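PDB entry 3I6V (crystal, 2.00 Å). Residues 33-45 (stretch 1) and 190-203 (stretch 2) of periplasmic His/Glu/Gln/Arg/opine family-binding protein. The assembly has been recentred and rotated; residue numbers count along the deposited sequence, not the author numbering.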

# COMPACT_ATOMS: atom_id res chain seq x y z
N GLU A 33 -12.68 4.00 -3.62
CA GLU A 33 -13.22 4.60 -4.84
C GLU A 33 -12.81 3.79 -6.08
O GLU A 33 -13.62 3.55 -7.00
CB GLU A 33 -12.72 6.03 -4.99
CG GLU A 33 -13.50 6.78 -6.04
CD GLU A 33 -12.98 8.18 -6.30
OE1 GLU A 33 -12.34 8.79 -5.42
OE2 GLU A 33 -13.22 8.67 -7.42
N LEU A 34 -11.55 3.39 -6.11
CA LEU A 34 -11.06 2.62 -7.26
C LEU A 34 -11.78 1.28 -7.34
O LEU A 34 -12.34 0.94 -8.38
CB LEU A 34 -9.54 2.42 -7.18
CG LEU A 34 -8.97 1.51 -8.29
CD1 LEU A 34 -9.11 2.18 -9.68
CD2 LEU A 34 -7.54 1.22 -7.97
N GLY A 35 -11.78 0.53 -6.25
CA GLY A 35 -12.38 -0.78 -6.21
C GLY A 35 -13.85 -0.77 -6.63
O GLY A 35 -14.29 -1.65 -7.42
N ASP A 36 -14.61 0.20 -6.11
CA ASP A 36 -16.02 0.34 -6.50
C ASP A 36 -16.16 0.61 -7.98
O ASP A 36 -17.04 0.03 -8.64
CB ASP A 36 -16.72 1.47 -5.72
CG ASP A 36 -16.94 1.14 -4.25
OD1 ASP A 36 -16.90 -0.06 -3.85
OD2 ASP A 36 -17.21 2.10 -3.50
N GLU A 37 -15.33 1.49 -8.52
CA GLU A 37 -15.43 1.81 -9.95
C GLU A 37 -14.98 0.62 -10.83
O GLU A 37 -15.56 0.37 -11.90
CB GLU A 37 -14.64 3.07 -10.29
CG GLU A 37 -14.65 3.43 -11.78
CD GLU A 37 -16.05 3.81 -12.30
OE1 GLU A 37 -16.97 4.05 -11.49
OE2 GLU A 37 -16.24 3.86 -13.52
N LEU A 38 -13.97 -0.12 -10.38
CA LEU A 38 -13.57 -1.32 -11.13
C LEU A 38 -14.69 -2.35 -11.17
O LEU A 38 -14.96 -2.91 -12.23
CB LEU A 38 -12.28 -1.96 -10.58
CG LEU A 38 -11.03 -1.11 -10.72
CD1 LEU A 38 -9.87 -1.82 -9.96
CD2 LEU A 38 -10.66 -0.90 -12.20
N CYS A 39 -15.32 -2.61 -10.03
CA CYS A 39 -16.39 -3.57 -9.98
C CYS A 39 -17.58 -3.12 -10.84
O CYS A 39 -18.25 -3.94 -11.45
CB CYS A 39 -16.87 -3.79 -8.55
SG CYS A 39 -15.74 -4.80 -7.54
N LYS A 40 -17.87 -1.82 -10.83
CA LYS A 40 -18.95 -1.30 -11.65
C LYS A 40 -18.66 -1.58 -13.14
O LYS A 40 -19.53 -2.04 -13.87
CB LYS A 40 -19.13 0.20 -11.41
CG LYS A 40 -20.25 0.83 -12.25
CD LYS A 40 -20.28 2.34 -12.04
CE LYS A 40 -21.61 2.94 -12.56
NZ LYS A 40 -21.48 4.40 -12.60
N ARG A 41 -17.42 -1.33 -13.56
CA ARG A 41 -17.04 -1.50 -14.95
C ARG A 41 -16.94 -2.96 -15.37
O ARG A 41 -17.13 -3.27 -16.54
CB ARG A 41 -15.74 -0.78 -15.23
CG ARG A 41 -15.90 0.70 -15.41
CD ARG A 41 -14.55 1.32 -15.38
NE ARG A 41 -14.59 2.77 -15.48
CZ ARG A 41 -14.01 3.49 -16.44
NH1 ARG A 41 -13.35 2.89 -17.42
NH2 ARG A 41 -14.10 4.82 -16.43
N ALA A 42 -16.68 -3.85 -14.41
CA ALA A 42 -16.60 -5.30 -14.65
C ALA A 42 -17.95 -5.98 -14.56
O ALA A 42 -18.06 -7.16 -14.88
CB ALA A 42 -15.63 -5.96 -13.63
N GLY A 43 -18.97 -5.23 -14.14
CA GLY A 43 -20.31 -5.77 -13.91
C GLY A 43 -20.40 -6.65 -12.67
O GLY A 43 -21.16 -7.60 -12.65
N LEU A 44 -19.64 -6.32 -11.63
CA LEU A 44 -19.64 -7.13 -10.42
C LEU A 44 -20.22 -6.33 -9.25
O LEU A 44 -20.06 -5.13 -9.19
CB LEU A 44 -18.21 -7.58 -10.09
CG LEU A 44 -17.51 -8.42 -11.19
CD1 LEU A 44 -16.03 -8.35 -10.99
CD2 LEU A 44 -18.00 -9.85 -11.14
N THR A 45 -20.85 -6.98 -8.31
CA THR A 45 -21.25 -6.26 -7.10
C THR A 45 -20.22 -6.61 -6.03
O THR A 45 -19.74 -7.75 -5.94
CB THR A 45 -22.66 -6.66 -6.65
OG1 THR A 45 -22.67 -8.07 -6.45
CG2 THR A 45 -23.69 -6.31 -7.71
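Stretch 2 190-203: ELRGKFDAAITSMK

Stretch 2 is helical throughout, and its axis passes 8.7 Å from that of helix 33-42, the two N-to-C directions making an angle of 107°. Leu 191 starts the contact: its CB points sideways, but the t, p rotamer brings CD1 to 3.8 Å from CD1 of Leu 44. Lys 194 is an exposed residue whose CB points toward stretch 1, 4.2 Å from CB of Ala 42, while its extended chain carries NZ to 4.4 Å from CD2 of Leu 44. The broad ring of Phe 195 serves three neighbours: SG of Cys 39 lies at its edge, 3.9 Å from CZ, CB of Leu 38 lies 3.9 Å from CD2, and CD1 of Leu 44 is 4.1 Å from CZ. Ala 198 permits the close backbone approach, with its CA 5.5 Å from CA of Leu 38 and its small CB 3.7 Å from Leu 38 CD2. Ile 199 adds CG1, 3.7 Å from the same CD2 of Leu 38. Ser 201 accepts a hydrogen bond from Arg 41 (NH1 to OG, 2.9 Å) and donates from OG to Ala 198 O (2.7 Å). Met 202 fits among Leu 34, Glu 37, Leu 38 and Arg 41, with SD 3.5 Å from Leu 38 CD2 and CG over one face of the Arg 41 guanidinium.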

# COMPACT_ATOMS: atom_id res chain seq x y z
N GLU A 190 -10.06 -15.97 -14.26
CA GLU A 190 -11.17 -15.33 -14.93
C GLU A 190 -11.54 -14.02 -14.22
O GLU A 190 -11.64 -12.98 -14.86
CB GLU A 190 -12.36 -16.26 -14.97
CG GLU A 190 -13.56 -15.67 -15.67
CD GLU A 190 -14.51 -16.77 -16.10
OE1 GLU A 190 -14.05 -17.76 -16.77
OE2 GLU A 190 -15.70 -16.64 -15.72
N LEU A 191 -11.69 -14.06 -12.90
CA LEU A 191 -11.89 -12.80 -12.12
C LEU A 191 -10.76 -11.79 -12.30
O LEU A 191 -10.99 -10.57 -12.43
CB LEU A 191 -12.09 -13.14 -10.64
CG LEU A 191 -12.47 -11.96 -9.71
CD1 LEU A 191 -13.76 -11.28 -10.19
CD2 LEU A 191 -12.65 -12.51 -8.30
N ARG A 192 -9.51 -12.29 -12.32
CA ARG A 192 -8.35 -11.42 -12.48
C ARG A 192 -8.42 -10.74 -13.84
O ARG A 192 -8.10 -9.55 -13.96
CB ARG A 192 -7.03 -12.22 -12.32
CG ARG A 192 -5.73 -11.43 -12.63
CD ARG A 192 -4.47 -12.19 -12.10
NE ARG A 192 -4.40 -13.54 -12.69
CZ ARG A 192 -3.97 -13.80 -13.93
NH1 ARG A 192 -3.59 -12.80 -14.72
NH2 ARG A 192 -3.95 -15.05 -14.39
N GLY A 193 -8.83 -11.50 -14.87
CA GLY A 193 -8.99 -10.96 -16.21
C GLY A 193 -10.05 -9.84 -16.27
O GLY A 193 -9.85 -8.85 -16.94
N LYS A 194 -11.17 -10.00 -15.56
CA LYS A 194 -12.20 -8.94 -15.45
C LYS A 194 -11.64 -7.66 -14.83
O LYS A 194 -11.84 -6.54 -15.34
CB LYS A 194 -13.42 -9.42 -14.65
CG LYS A 194 -14.34 -10.33 -15.45
CD LYS A 194 -15.28 -11.13 -14.53
CE LYS A 194 -16.20 -12.01 -15.38
NZ LYS A 194 -17.32 -12.50 -14.57
N PHE A 195 -10.87 -7.83 -13.75
CA PHE A 195 -10.25 -6.67 -13.15
C PHE A 195 -9.23 -6.06 -14.05
O PHE A 195 -9.14 -4.84 -14.10
CB PHE A 195 -9.70 -6.97 -11.76
CG PHE A 195 -10.76 -6.99 -10.72
CD1 PHE A 195 -11.13 -8.18 -10.13
CD2 PHE A 195 -11.43 -5.80 -10.38
CE1 PHE A 195 -12.16 -8.20 -9.16
CE2 PHE A 195 -12.43 -5.81 -9.43
CZ PHE A 195 -12.79 -7.01 -8.81
N ASP A 196 -8.45 -6.89 -14.75
CA ASP A 196 -7.45 -6.34 -15.67
C ASP A 196 -8.10 -5.51 -16.79
O ASP A 196 -7.60 -4.43 -17.14
CB ASP A 196 -6.54 -7.45 -16.23
CG ASP A 196 -5.21 -7.57 -15.46
OD1 ASP A 196 -4.72 -8.71 -15.30
OD2 ASP A 196 -4.66 -6.53 -15.02
N ALA A 197 -9.17 -6.05 -17.36
CA ALA A 197 -9.89 -5.36 -18.42
C ALA A 197 -10.48 -4.04 -17.87
O ALA A 197 -10.41 -3.03 -18.53
CB ALA A 197 -10.99 -6.25 -19.01
N ALA A 198 -10.99 -4.04 -16.64
CA ALA A 198 -11.48 -2.78 -16.04
C ALA A 198 -10.37 -1.75 -15.79
O ALA A 198 -10.52 -0.54 -16.09
CB ALA A 198 -12.30 -3.06 -14.75
N ILE A 199 -9.22 -2.20 -15.27
CA ILE A 199 -8.10 -1.30 -15.07
C ILE A 199 -7.62 -0.67 -16.39
O ILE A 199 -7.37 0.53 -16.46
CB ILE A 199 -6.91 -2.00 -14.34
CG1 ILE A 199 -7.33 -2.40 -12.91
CG2 ILE A 199 -5.68 -1.09 -14.31
CD1 ILE A 199 -6.40 -3.43 -12.24
N THR A 200 -7.46 -1.50 -17.43
CA THR A 200 -7.02 -1.02 -18.74
C THR A 200 -7.96 0.09 -19.28
O THR A 200 -7.48 1.13 -19.71
CB THR A 200 -6.91 -2.18 -19.74
OG1 THR A 200 -5.84 -3.03 -19.31
CG2 THR A 200 -6.61 -1.68 -21.18
N SER A 201 -9.26 -0.14 -19.22
CA SER A 201 -10.28 0.86 -19.59
C SER A 201 -10.13 2.19 -18.83
O SER A 201 -10.30 3.27 -19.41
CB SER A 201 -11.69 0.28 -19.41
OG SER A 201 -12.12 0.36 -18.04
N MET A 202 -9.77 2.15 -17.54
CA MET A 202 -9.57 3.40 -16.77
C MET A 202 -8.27 4.11 -17.15
O MET A 202 -8.14 5.35 -17.02
CB MET A 202 -9.61 3.14 -15.25
CG MET A 202 -10.96 2.65 -14.73
SD MET A 202 -11.08 2.50 -12.92
CE MET A 202 -10.70 4.16 -12.50
N LYS A 203 -7.27 3.32 -17.58
CA LYS A 203 -6.03 3.89 -18.08
C LYS A 203 -6.27 4.57 -19.43
O LYS A 203 -5.76 5.65 -19.68
CB LYS A 203 -4.89 2.84 -18.18
CG LYS A 203 -4.36 2.36 -16.79
CD LYS A 203 -3.18 1.41 -16.89
CE LYS A 203 -2.81 0.82 -15.51
NZ LYS A 203 -1.71 -0.25 -15.60